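Side-chain contacts in prophenoloxidase b (Marsupenaeus japonicus, PDB 3WKY), which is the inactive precursor of a type 3 copper phenoloxidase that probably hydroxylates monophenols and oxidises o-diphenols at a two-copper, oxygen-binding centre: residues A115-Y120 with G129-L134; Y120-D125 with G213-R218; R232-R237 with K243-F248. All coordinates share one frame; numbering follows the deposited sequence.

Interaction 1 (A115-Y120 with G129-L134); sequences ALYHTY and GDTPPL
Tyr117 has its CG opposite the carbonyl carbon (chi1 -82°), which carries the ring off the helix to the loop 129-134, while Thr131 uses the same relation for CG2, which places that methyl beside Tyr120. The Tyr117 OH donates to Pro132 O at 2.9 Å, approaching from above the carbonyl plane (38° out of it). The two prolines keep the backbone extended, and Pro132 O is turned to the tyrosine hydroxyl. Flanking the bond, Tyr117 CE1 comes within 3.5 Å of Thr131 CB, and CE2 lies 3.9 Å from Leu134 CD1. The contact folds helix 109-122, in the all-alpha region of the hemocyanin family, against the loop leading to helix 134-137; Trp200 and Phe15 add edge-to-face packing around Tyr117. In place of Tyr117, a leucine would probably leave Pro132 O without this donor and open a gap between Thr131 and Leu134. On its other branch, Thr131 CG2 makes a CH-pi contact over one face of Tyr120, 3.6 Å from the ring centroid. Threonine serves both needs, since its OG1 bonds Pro128 O while its methyl meets the ring. Water 1 lies 2.7 Å from Tyr120 OH and gives a weak bond to Asp130 O.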
loop_
_atom_site.group_PDB
_atom_site.type_symbol
_atom_site.label_atom_id
_atom_site.label_comp_id
_atom_site.label_asym_id
_atom_site.label_seq_id
_atom_site.Cartn_x
_atom_site.Cartn_y
_atom_site.Cartn_z
ATOM N N ALA A 115 -22.334 37.244 -19.127
ATOM C CA ALA A 115 -22.495 37.808 -20.468
ATOM C C ALA A 115 -22.509 39.344 -20.446
ATOM O O ALA A 115 -21.926 39.993 -21.327
ATOM C CB ALA A 115 -23.778 37.253 -21.128
ATOM N N LEU A 116 -23.159 39.922 -19.439
ATOM C CA LEU A 116 -23.227 41.377 -19.302
ATOM C C LEU A 116 -21.854 41.988 -19.035
ATOM O O LEU A 116 -21.459 42.969 -19.671
ATOM C CB LEU A 116 -24.176 41.773 -18.171
ATOM C CG LEU A 116 -25.612 42.138 -18.541
ATOM C CD1 LEU A 116 -26.330 42.691 -17.319
ATOM C CD2 LEU A 116 -25.618 43.151 -19.682
ATOM N N TYR A 117 -21.119 41.415 -18.083
ATOM C CA TYR A 117 -19.775 41.918 -17.787
ATOM C C TYR A 117 -18.882 41.776 -19.013
ATOM O O TYR A 117 -18.119 42.691 -19.344
ATOM C CB TYR A 117 -19.150 41.180 -16.592
ATOM C CG TYR A 117 -19.576 41.684 -15.227
ATOM C CD1 TYR A 117 -18.919 42.740 -14.620
ATOM C CD2 TYR A 117 -20.614 41.068 -14.528
ATOM C CE1 TYR A 117 -19.296 43.193 -13.361
ATOM C CE2 TYR A 117 -21.000 41.513 -13.270
ATOM C CZ TYR A 117 -20.340 42.573 -12.694
ATOM O OH TYR A 117 -20.725 43.010 -11.442
ATOM N N HIS A 118 -18.964 40.635 -19.692
ATOM C CA HIS A 118 -18.142 40.428 -20.884
ATOM C C HIS A 118 -18.467 41.475 -21.945
ATOM O O HIS A 118 -17.577 41.966 -22.657
ATOM C CB HIS A 118 -18.351 39.034 -21.475
ATOM C CG HIS A 118 -17.557 38.787 -22.717
ATOM N ND1 HIS A 118 -16.190 38.989 -22.784
ATOM C CD2 HIS A 118 -17.928 38.355 -23.946
ATOM C CE1 HIS A 118 -15.762 38.689 -23.995
ATOM N NE2 HIS A 118 -16.798 38.298 -24.722
ATOM N N THR A 119 -19.748 41.810 -22.039
ATOM C CA THR A 119 -20.227 42.811 -22.997
ATOM C C THR A 119 -19.593 44.185 -22.771
ATOM O O THR A 119 -19.248 44.879 -23.738
ATOM C CB THR A 119 -21.756 42.903 -22.953
ATOM O OG1 THR A 119 -22.309 41.675 -23.448
ATOM C CG2 THR A 119 -22.256 44.072 -23.814
ATOM N N TYR A 120 -19.426 44.583 -21.515
ATOM C CA TYR A 120 -18.759 45.855 -21.231
ATOM C C TYR A 120 -17.300 45.859 -21.687
ATOM O O TYR A 120 -16.774 46.905 -22.058
ATOM C CB TYR A 120 -18.840 46.209 -19.746
ATOM C CG TYR A 120 -20.109 46.908 -19.314
ATOM C CD1 TYR A 120 -21.318 46.225 -19.261
ATOM C CD2 TYR A 120 -20.093 48.245 -18.925
ATOM C CE1 TYR A 120 -22.477 46.849 -18.846
ATOM C CE2 TYR A 120 -21.258 48.881 -18.502
ATOM C CZ TYR A 120 -22.445 48.172 -18.469
ATOM O OH TYR A 120 -23.609 48.782 -18.055
ATOM N N GLY A 129 -15.122 49.877 -16.110
ATOM C CA GLY A 129 -15.114 50.634 -14.874
ATOM C C GLY A 129 -16.504 51.073 -14.434
ATOM O O GLY A 129 -16.710 51.428 -13.271
ATOM N N ASP A 130 -17.461 51.040 -15.356
ATOM C CA ASP A 130 -18.834 51.425 -15.043
ATOM C C ASP A 130 -19.710 50.239 -14.622
ATOM O O ASP A 130 -20.895 50.414 -14.341
ATOM C CB ASP A 130 -19.476 52.132 -16.243
ATOM C CG ASP A 130 -18.802 53.457 -16.567
ATOM O OD1 ASP A 130 -18.377 54.138 -15.618
ATOM O OD2 ASP A 130 -18.690 53.804 -17.762
ATOM N N THR A 131 -19.145 49.032 -14.592
ATOM C CA THR A 131 -19.911 47.889 -14.092
ATOM C C THR A 131 -19.963 47.970 -12.572
ATOM O O THR A 131 -19.039 48.485 -11.947
ATOM C CB THR A 131 -19.312 46.535 -14.532
ATOM O OG1 THR A 131 -17.965 46.432 -14.060
ATOM C CG2 THR A 131 -19.320 46.410 -16.037
ATOM N N PRO A 132 -21.050 47.473 -11.960
ATOM C CA PRO A 132 -21.099 47.500 -10.495
ATOM C C PRO A 132 -20.077 46.526 -9.921
ATOM O O PRO A 132 -19.745 45.557 -10.604
ATOM C CB PRO A 132 -22.517 47.011 -10.178
ATOM C CG PRO A 132 -22.941 46.241 -11.396
ATOM C CD PRO A 132 -22.281 46.920 -12.556
ATOM N N PRO A 133 -19.582 46.787 -8.699
ATOM C CA PRO A 133 -18.682 45.840 -8.030
ATOM C C PRO A 133 -19.402 44.511 -7.883
ATOM O O PRO A 133 -20.578 44.494 -7.500
ATOM C CB PRO A 133 -18.477 46.462 -6.644
ATOM C CG PRO A 133 -18.763 47.928 -6.841
ATOM C CD PRO A 133 -19.856 47.975 -7.870
ATOM N N LEU A 134 -18.723 43.415 -8.192
ATOM C CA LEU A 134 -19.379 42.113 -8.136
ATOM C C LEU A 134 -20.001 41.750 -6.774
ATOM O O LEU A 134 -21.085 41.169 -6.737
ATOM C CB LEU A 134 -18.437 41.011 -8.640
ATOM C CG LEU A 134 -19.056 39.634 -8.890
ATOM C CD1 LEU A 134 -20.183 39.684 -9.928
ATOM C CD2 LEU A 134 -17.950 38.695 -9.353
HETATM O O HOH W 1 -23.267 51.107 -16.715
#

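Interaction 2 (Y120-D125 with G213-R218); sequences YYERKD and GDRDRR
Glu122 and Arg215 reach for each other from opposite directions and form the salt bridge that carries this surface contact. The grip is concentrated on one atom: Glu122 OE1 lies at the guanidinium edge and accepts from both terminal nitrogens, Arg215 NH1 at 2.7 Å and NH2 at a nominal 2.5 Å. These lengths hold for one of two conformers of Glu122, and the 2.5 Å value in particular is doubtful. Sharing one oxygen bends both bonds, the N-H...O angle at NH1 being 130°, and the carboxylate and guanidinium planes stand 22° apart. Arginine suits the place because its several N-H groups serve several acceptors at once: Arg215 NH1 also donates to Asp214 O at 2.8 Å, from well above that carbonyl plane, which helps to fix the rotation of the group.

The other carboxylate oxygen belongs to a looser, watery side. Glu122 OE2 stands 4.6 Å from Asp214 OD2, two probably negative groups that do not touch; water 2 donates to each, 2.8 Å to Glu122 OE2, and so probably eases their repulsion.

The bridge links the all-alpha region of the hemocyanin family, where Glu122 ends helix 109-122, to the copper-containing region, where Arg215 lies between helices 193-205 and 218-239. Since Arg215 NH2 also bonds Ser205 O, the guanidinium ties together the C-terminal ends of helices 109-122 and 193-205.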
loop_
_atom_site.group_PDB
_atom_site.type_symbol
_atom_site.label_atom_id
_atom_site.label_comp_id
_atom_site.label_asym_id
_atom_site.label_seq_id
_atom_site.Cartn_x
_atom_site.Cartn_y
_atom_site.Cartn_z
ATOM N N TYR A 120 -19.426 44.583 -21.515
ATOM C CA TYR A 120 -18.759 45.855 -21.231
ATOM C C TYR A 120 -17.300 45.859 -21.687
ATOM O O TYR A 120 -16.774 46.905 -22.058
ATOM C CB TYR A 120 -18.840 46.209 -19.746
ATOM C CG TYR A 120 -20.109 46.908 -19.314
ATOM C CD1 TYR A 120 -21.318 46.225 -19.261
ATOM C CD2 TYR A 120 -20.093 48.245 -18.925
ATOM C CE1 TYR A 120 -22.477 46.849 -18.846
ATOM C CE2 TYR A 120 -21.258 48.881 -18.502
ATOM C CZ TYR A 120 -22.445 48.172 -18.469
ATOM O OH TYR A 120 -23.609 48.782 -18.055
ATOM N N TYR A 121 -16.638 44.704 -21.654
ATOM C CA TYR A 121 -15.267 44.625 -22.144
ATOM C C TYR A 121 -15.215 44.647 -23.668
ATOM O O TYR A 121 -14.318 45.238 -24.258
ATOM C CB TYR A 121 -14.551 43.364 -21.615
ATOM C CG TYR A 121 -14.155 43.505 -20.172
ATOM C CD1 TYR A 121 -13.033 44.242 -19.819
ATOM C CD2 TYR A 121 -14.908 42.919 -19.159
ATOM C CE1 TYR A 121 -12.668 44.397 -18.504
ATOM C CE2 TYR A 121 -14.549 43.071 -17.834
ATOM C CZ TYR A 121 -13.424 43.816 -17.520
ATOM O OH TYR A 121 -13.051 43.989 -16.216
ATOM N N GLU A 122 -16.181 44.009 -24.309
ATOM C CA GLU A 122 -16.143 43.844 -25.758
ATOM C C GLU A 122 -16.713 45.048 -26.509
ATOM O O GLU A 122 -16.237 45.391 -27.590
ATOM C CB GLU A 122 -16.867 42.563 -26.181
ATOM C CG GLU A 122 -15.992 41.314 -26.144
ATOM C CD GLU A 122 -14.772 41.438 -27.044
ATOM O OE1 GLU A 122 -13.672 41.711 -26.525
ATOM O OE2 GLU A 122 -14.915 41.271 -28.274
ATOM N N ARG A 123 -17.735 45.687 -25.943
ATOM C CA ARG A 123 -18.322 46.849 -26.624
ATOM C C ARG A 123 -17.445 48.080 -26.419
ATOM O O ARG A 123 -17.010 48.364 -25.298
ATOM C CB ARG A 123 -19.747 47.130 -26.146
ATOM C CG ARG A 123 -20.800 46.158 -26.685
ATOM C CD ARG A 123 -22.205 46.599 -26.278
ATOM N NE ARG A 123 -22.615 47.858 -26.913
ATOM C CZ ARG A 123 -23.350 47.935 -28.023
ATOM N NH1 ARG A 123 -23.764 46.828 -28.629
ATOM N NH2 ARG A 123 -23.679 49.121 -28.531
ATOM N N LYS A 124 -17.192 48.808 -27.504
ATOM C CA LYS A 124 -16.343 49.997 -27.441
ATOM C C LYS A 124 -17.038 51.194 -26.805
ATOM O O LYS A 124 -16.371 52.114 -26.331
ATOM C CB LYS A 124 -15.843 50.371 -28.834
ATOM C CG LYS A 124 -14.881 49.363 -29.432
ATOM C CD LYS A 124 -14.696 49.609 -30.921
ATOM C CE LYS A 124 -13.827 48.537 -31.561
ATOM N NZ LYS A 124 -12.413 48.628 -31.114
ATOM N N ASP A 125 -18.368 51.174 -26.778
ATOM C CA ASP A 125 -19.115 52.295 -26.210
ATOM C C ASP A 125 -19.427 52.100 -24.730
ATOM O O ASP A 125 -20.136 52.912 -24.120
ATOM C CB ASP A 125 -20.391 52.584 -27.018
ATOM C CG ASP A 125 -21.295 51.374 -27.152
ATOM O OD1 ASP A 125 -20.913 50.268 -26.697
ATOM O OD2 ASP A 125 -22.393 51.531 -27.731
ATOM N N GLY A 213 -7.612 36.162 -32.158
ATOM C CA GLY A 213 -7.216 37.387 -32.834
ATOM C C GLY A 213 -7.761 38.630 -32.154
ATOM O O GLY A 213 -7.159 39.705 -32.219
ATOM N N ASP A 214 -8.902 38.491 -31.487
ATOM C CA ASP A 214 -9.512 39.633 -30.815
ATOM C C ASP A 214 -8.825 39.996 -29.499
ATOM O O ASP A 214 -9.199 40.968 -28.839
ATOM C CB ASP A 214 -11.008 39.401 -30.628
ATOM C CG ASP A 214 -11.756 39.422 -31.948
ATOM O OD1 ASP A 214 -11.088 39.547 -33.002
ATOM O OD2 ASP A 214 -12.999 39.308 -31.931
ATOM N N ARG A 215 -7.821 39.207 -29.124
ATOM C CA ARG A 215 -6.893 39.600 -28.068
ATOM C C ARG A 215 -5.461 39.463 -28.588
ATOM O O ARG A 215 -5.198 38.718 -29.536
ATOM C CB ARG A 215 -7.096 38.758 -26.800
ATOM C CG ARG A 215 -8.446 38.959 -26.101
ATOM C CD ARG A 215 -8.625 40.378 -25.552
ATOM N NE ARG A 215 -9.897 40.521 -24.845
ATOM C CZ ARG A 215 -11.059 40.747 -25.450
ATOM N NH1 ARG A 215 -11.104 40.866 -26.771
ATOM N NH2 ARG A 215 -12.175 40.856 -24.741
ATOM N N ASP A 216 -4.540 40.201 -27.987
ATOM C CA ASP A 216 -3.138 40.091 -28.344
ATOM C C ASP A 216 -2.446 39.348 -27.205
ATOM O O ASP A 216 -2.541 39.779 -26.050
ATOM C CB ASP A 216 -2.545 41.507 -28.504
ATOM C CG ASP A 216 -1.084 41.502 -28.940
ATOM O OD1 ASP A 216 -0.717 40.718 -29.839
ATOM O OD2 ASP A 216 -0.296 42.312 -28.399
ATOM N N ARG A 217 -1.780 38.233 -27.520
ATOM C CA ARG A 217 -0.952 37.517 -26.539
ATOM C C ARG A 217 -1.751 37.092 -25.306
ATOM O O ARG A 217 -1.276 37.200 -24.166
ATOM C CB ARG A 217 0.272 38.369 -26.159
ATOM C CG ARG A 217 1.172 38.619 -27.373
ATOM C CD ARG A 217 2.113 39.812 -27.193
ATOM N NE ARG A 217 3.096 39.578 -26.141
ATOM C CZ ARG A 217 4.038 40.450 -25.783
ATOM N NH1 ARG A 217 4.138 41.636 -26.392
ATOM N NH2 ARG A 217 4.878 40.138 -24.806
ATOM N N ARG A 218 -2.971 36.613 -25.544
ATOM C CA ARG A 218 -3.880 36.266 -24.446
ATOM C C ARG A 218 -3.372 35.055 -23.654
ATOM O O ARG A 218 -3.559 34.975 -22.438
ATOM C CB ARG A 218 -5.286 35.953 -24.975
ATOM C CG ARG A 218 -6.396 36.047 -23.901
ATOM C CD ARG A 218 -7.651 35.282 -24.324
ATOM N NE ARG A 218 -7.291 33.880 -24.527
ATOM C CZ ARG A 218 -7.135 33.005 -23.538
ATOM N NH1 ARG A 218 -7.383 33.359 -22.283
ATOM N NH2 ARG A 218 -6.752 31.768 -23.811
HETATM O O HOH W 2 -14.636 39.129 -30.025
#

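Interaction 3 (R232-R237 with K243-F248); sequences RYNMER and KPVKAF
Asn234 and Arg237, one helical turn apart, both turn their polar ends to the backbone of residues 243-245, where the chain doubles back beside helix 218-239. This helix belongs to the four-helix core of the type 3 copper fold, and the returning loop packs against helix 391-409, where Val245 touches Arg395 and Lys398.

The Asn234 side chain crosses Pro244 and Val245 at about a right angle. Its OD1 accepts the Val245 N-H at 2.7 Å in a nearly straight bond (165°), with the donor tilted only modestly from the amide's carbonyl plane. The same oxygen lies 3.5 Å from Val245 CG1. Asparagine suits the site because one short amide offers both an acceptor and a donor.

Arg237 meets the loop with the edge of its guanidinium. NE donates to Lys243 O at 2.7 Å (161°), in the guanidinium plane, and NH2 adds a weak bond to the same oxygen. A bend at chi3 (69°), after an extended chi2, turns the group to this carbonyl, while NH1 forms a salt bridge with Glu183. The lysine thus contributes its backbone oxygen, and its side chain can stay at the exposed surface.

Tyr233 completes the set. Arg237 CG lies over the centre of one face of its ring, 4.1 Å above the plane, whereas Val245 CB comes to the ring edge, 4.1 Å from CE2; the tyrosine and valine side chains cross at about a right angle. Tyr233 OH is hydrogen-bonded with Arg190. Valine fits this spot, its CG1 beside the amide and its CB at the ring edge.

Water 3 serves the remaining end of the Asn234 amide, accepting from ND2 at 2.8 Å and donating to Val245 O at 2.7 Å.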
loop_
_atom_site.group_PDB
_atom_site.type_symbol
_atom_site.label_atom_id
_atom_site.label_comp_id
_atom_site.label_asym_id
_atom_site.label_seq_id
_atom_site.Cartn_x
_atom_site.Cartn_y
_atom_site.Cartn_z
ATOM N N ARG A 232 2.517 36.327 -5.472
ATOM C CA ARG A 232 2.054 37.150 -4.356
ATOM C C ARG A 232 1.454 36.307 -3.238
ATOM O O ARG A 232 1.612 36.618 -2.062
ATOM C CB ARG A 232 1.089 38.245 -4.839
ATOM C CG ARG A 232 1.865 39.429 -5.472
ATOM C CD ARG A 232 0.957 40.382 -6.221
ATOM N NE ARG A 232 1.744 41.505 -6.741
ATOM C CZ ARG A 232 1.941 42.645 -6.089
ATOM N NH1 ARG A 232 1.408 42.835 -4.887
ATOM N NH2 ARG A 232 2.683 43.600 -6.647
ATOM N N TYR A 233 0.794 35.217 -3.604
ATOM C CA TYR A 233 0.292 34.297 -2.604
ATOM C C TYR A 233 1.437 33.758 -1.764
ATOM O O TYR A 233 1.348 33.714 -0.534
ATOM C CB TYR A 233 -0.412 33.151 -3.301
ATOM C CG TYR A 233 -1.029 32.105 -2.396
ATOM C CD1 TYR A 233 -2.043 32.435 -1.494
ATOM C CD2 TYR A 233 -0.631 30.772 -2.489
ATOM C CE1 TYR A 233 -2.650 31.448 -0.693
ATOM C CE2 TYR A 233 -1.223 29.783 -1.690
ATOM C CZ TYR A 233 -2.231 30.131 -0.802
ATOM O OH TYR A 233 -2.828 29.155 -0.027
ATOM N N ASN A 234 2.515 33.342 -2.428
ATOM C CA ASN A 234 3.671 32.851 -1.693
ATOM C C ASN A 234 4.299 33.901 -0.787
ATOM O O ASN A 234 4.821 33.573 0.270
ATOM C CB ASN A 234 4.733 32.288 -2.632
ATOM C CG ASN A 234 4.495 30.829 -2.971
ATOM O OD1 ASN A 234 3.859 30.087 -2.199
ATOM N ND2 ASN A 234 5.024 30.396 -4.120
ATOM N N MET A 235 4.272 35.171 -1.199
ATOM C CA MET A 235 4.811 36.200 -0.334
ATOM C C MET A 235 3.952 36.346 0.906
ATOM O O MET A 235 4.451 36.608 2.003
ATOM C CB MET A 235 4.925 37.532 -1.084
ATOM C CG MET A 235 5.768 37.401 -2.320
ATOM S SD MET A 235 6.104 38.982 -3.128
ATOM C CE MET A 235 6.512 38.322 -4.731
ATOM N N GLU A 236 2.652 36.150 0.735
ATOM C CA GLU A 236 1.751 36.183 1.862
ATOM C C GLU A 236 2.029 34.968 2.775
ATOM O O GLU A 236 2.039 35.094 4.012
ATOM C CB GLU A 236 0.305 36.194 1.342
ATOM C CG GLU A 236 -0.691 36.896 2.217
ATOM C CD GLU A 236 -0.557 38.421 2.245
ATOM O OE1 GLU A 236 0.277 39.029 1.514
ATOM O OE2 GLU A 236 -1.309 39.013 3.040
ATOM N N ARG A 237 2.270 33.799 2.175
ATOM C CA ARG A 237 2.567 32.599 2.972
ATOM C C ARG A 237 3.854 32.787 3.793
ATOM O O ARG A 237 3.890 32.498 4.992
ATOM C CB ARG A 237 2.661 31.353 2.082
ATOM C CG ARG A 237 1.329 31.007 1.375
ATOM C CD ARG A 237 1.466 29.785 0.453
ATOM N NE ARG A 237 1.665 28.552 1.221
ATOM C CZ ARG A 237 0.678 27.817 1.736
ATOM N NH1 ARG A 237 -0.592 28.181 1.589
ATOM N NH2 ARG A 237 0.963 26.719 2.429
ATOM N N LYS A 243 5.053 27.473 4.617
ATOM C CA LYS A 243 5.929 27.100 3.510
ATOM C C LYS A 243 5.247 27.506 2.204
ATOM O O LYS A 243 4.022 27.501 2.128
ATOM C CB LYS A 243 6.169 25.583 3.516
ATOM C CG LYS A 243 6.955 25.104 4.740
ATOM C CD LYS A 243 6.899 23.591 4.902
ATOM C CE LYS A 243 8.004 22.895 4.123
ATOM N NZ LYS A 243 7.854 23.031 2.643
ATOM N N PRO A 244 6.040 27.869 1.184
ATOM C CA PRO A 244 5.521 28.219 -0.148
ATOM C C PRO A 244 4.651 27.101 -0.697
ATOM O O PRO A 244 4.869 25.939 -0.340
ATOM C CB PRO A 244 6.787 28.320 -0.991
ATOM C CG PRO A 244 7.846 28.773 -0.004
ATOM C CD PRO A 244 7.502 28.068 1.280
ATOM N N VAL A 245 3.692 27.435 -1.550
ATOM C CA VAL A 245 2.759 26.421 -2.053
ATOM C C VAL A 245 3.458 25.354 -2.911
ATOM O O VAL A 245 4.399 25.639 -3.658
ATOM C CB VAL A 245 1.602 27.080 -2.836
ATOM C CG1 VAL A 245 2.116 27.745 -4.118
ATOM C CG2 VAL A 245 0.523 26.064 -3.148
ATOM N N LYS A 246 2.998 24.113 -2.771
ATOM C CA LYS A 246 3.537 23.001 -3.536
ATOM C C LYS A 246 2.596 22.641 -4.676
ATOM O O LYS A 246 1.385 22.524 -4.476
ATOM C CB LYS A 246 3.739 21.793 -2.619
ATOM C CG LYS A 246 4.787 22.034 -1.545
ATOM C CD LYS A 246 4.664 21.039 -0.403
ATOM C CE LYS A 246 5.571 21.430 0.761
ATOM N NZ LYS A 246 5.397 20.538 1.936
ATOM N N ALA A 247 3.155 22.465 -5.872
ATOM C CA ALA A 247 2.350 22.131 -7.040
ATOM C C ALA A 247 1.637 20.805 -6.806
ATOM O O ALA A 247 2.185 19.898 -6.176
ATOM C CB ALA A 247 3.221 22.018 -8.263
ATOM N N PHE A 248 0.421 20.700 -7.313
ATOM C CA PHE A 248 -0.263 19.407 -7.340
ATOM C C PHE A 248 0.034 18.797 -8.708
ATOM O O PHE A 248 -0.652 19.099 -9.695
ATOM C CB PHE A 248 -1.758 19.566 -7.107
ATOM C CG PHE A 248 -2.510 18.249 -7.127
ATOM C CD1 PHE A 248 -2.138 17.212 -6.288
ATOM C CD2 PHE A 248 -3.567 18.055 -7.995
ATOM C CE1 PHE A 248 -2.834 15.983 -6.313
ATOM C CE2 PHE A 248 -4.256 16.838 -8.023
ATOM C CZ PHE A 248 -3.876 15.808 -7.187
HETATM O O HOH W 3 5.956 27.718 -4.393
#

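Overall arrangement
Interactions 1 and 2 are neighbours, their centres 14 Å apart. Both use helix 109-122, share Tyr120, and touch where His118 CE1 packs 4.3 Å from Arg215 NH2. Their segments alternate along the chain; the end of this helix meets both its own following loop and a distant one. Interaction 3 lies on the opposite side of the chain's centre, about 31 Å from interaction 1 and 32 Å from interaction 2 between centres. None of these side chains is a copper ligand: those of Leu134 and Tyr233 lie about 13 Å and 12 Å from the bound copper-oxygen cluster. Helix 218-239, one side of interaction 3, carries its ligand His226, and helix 193-205, packed beside interaction 1, His199 and His203.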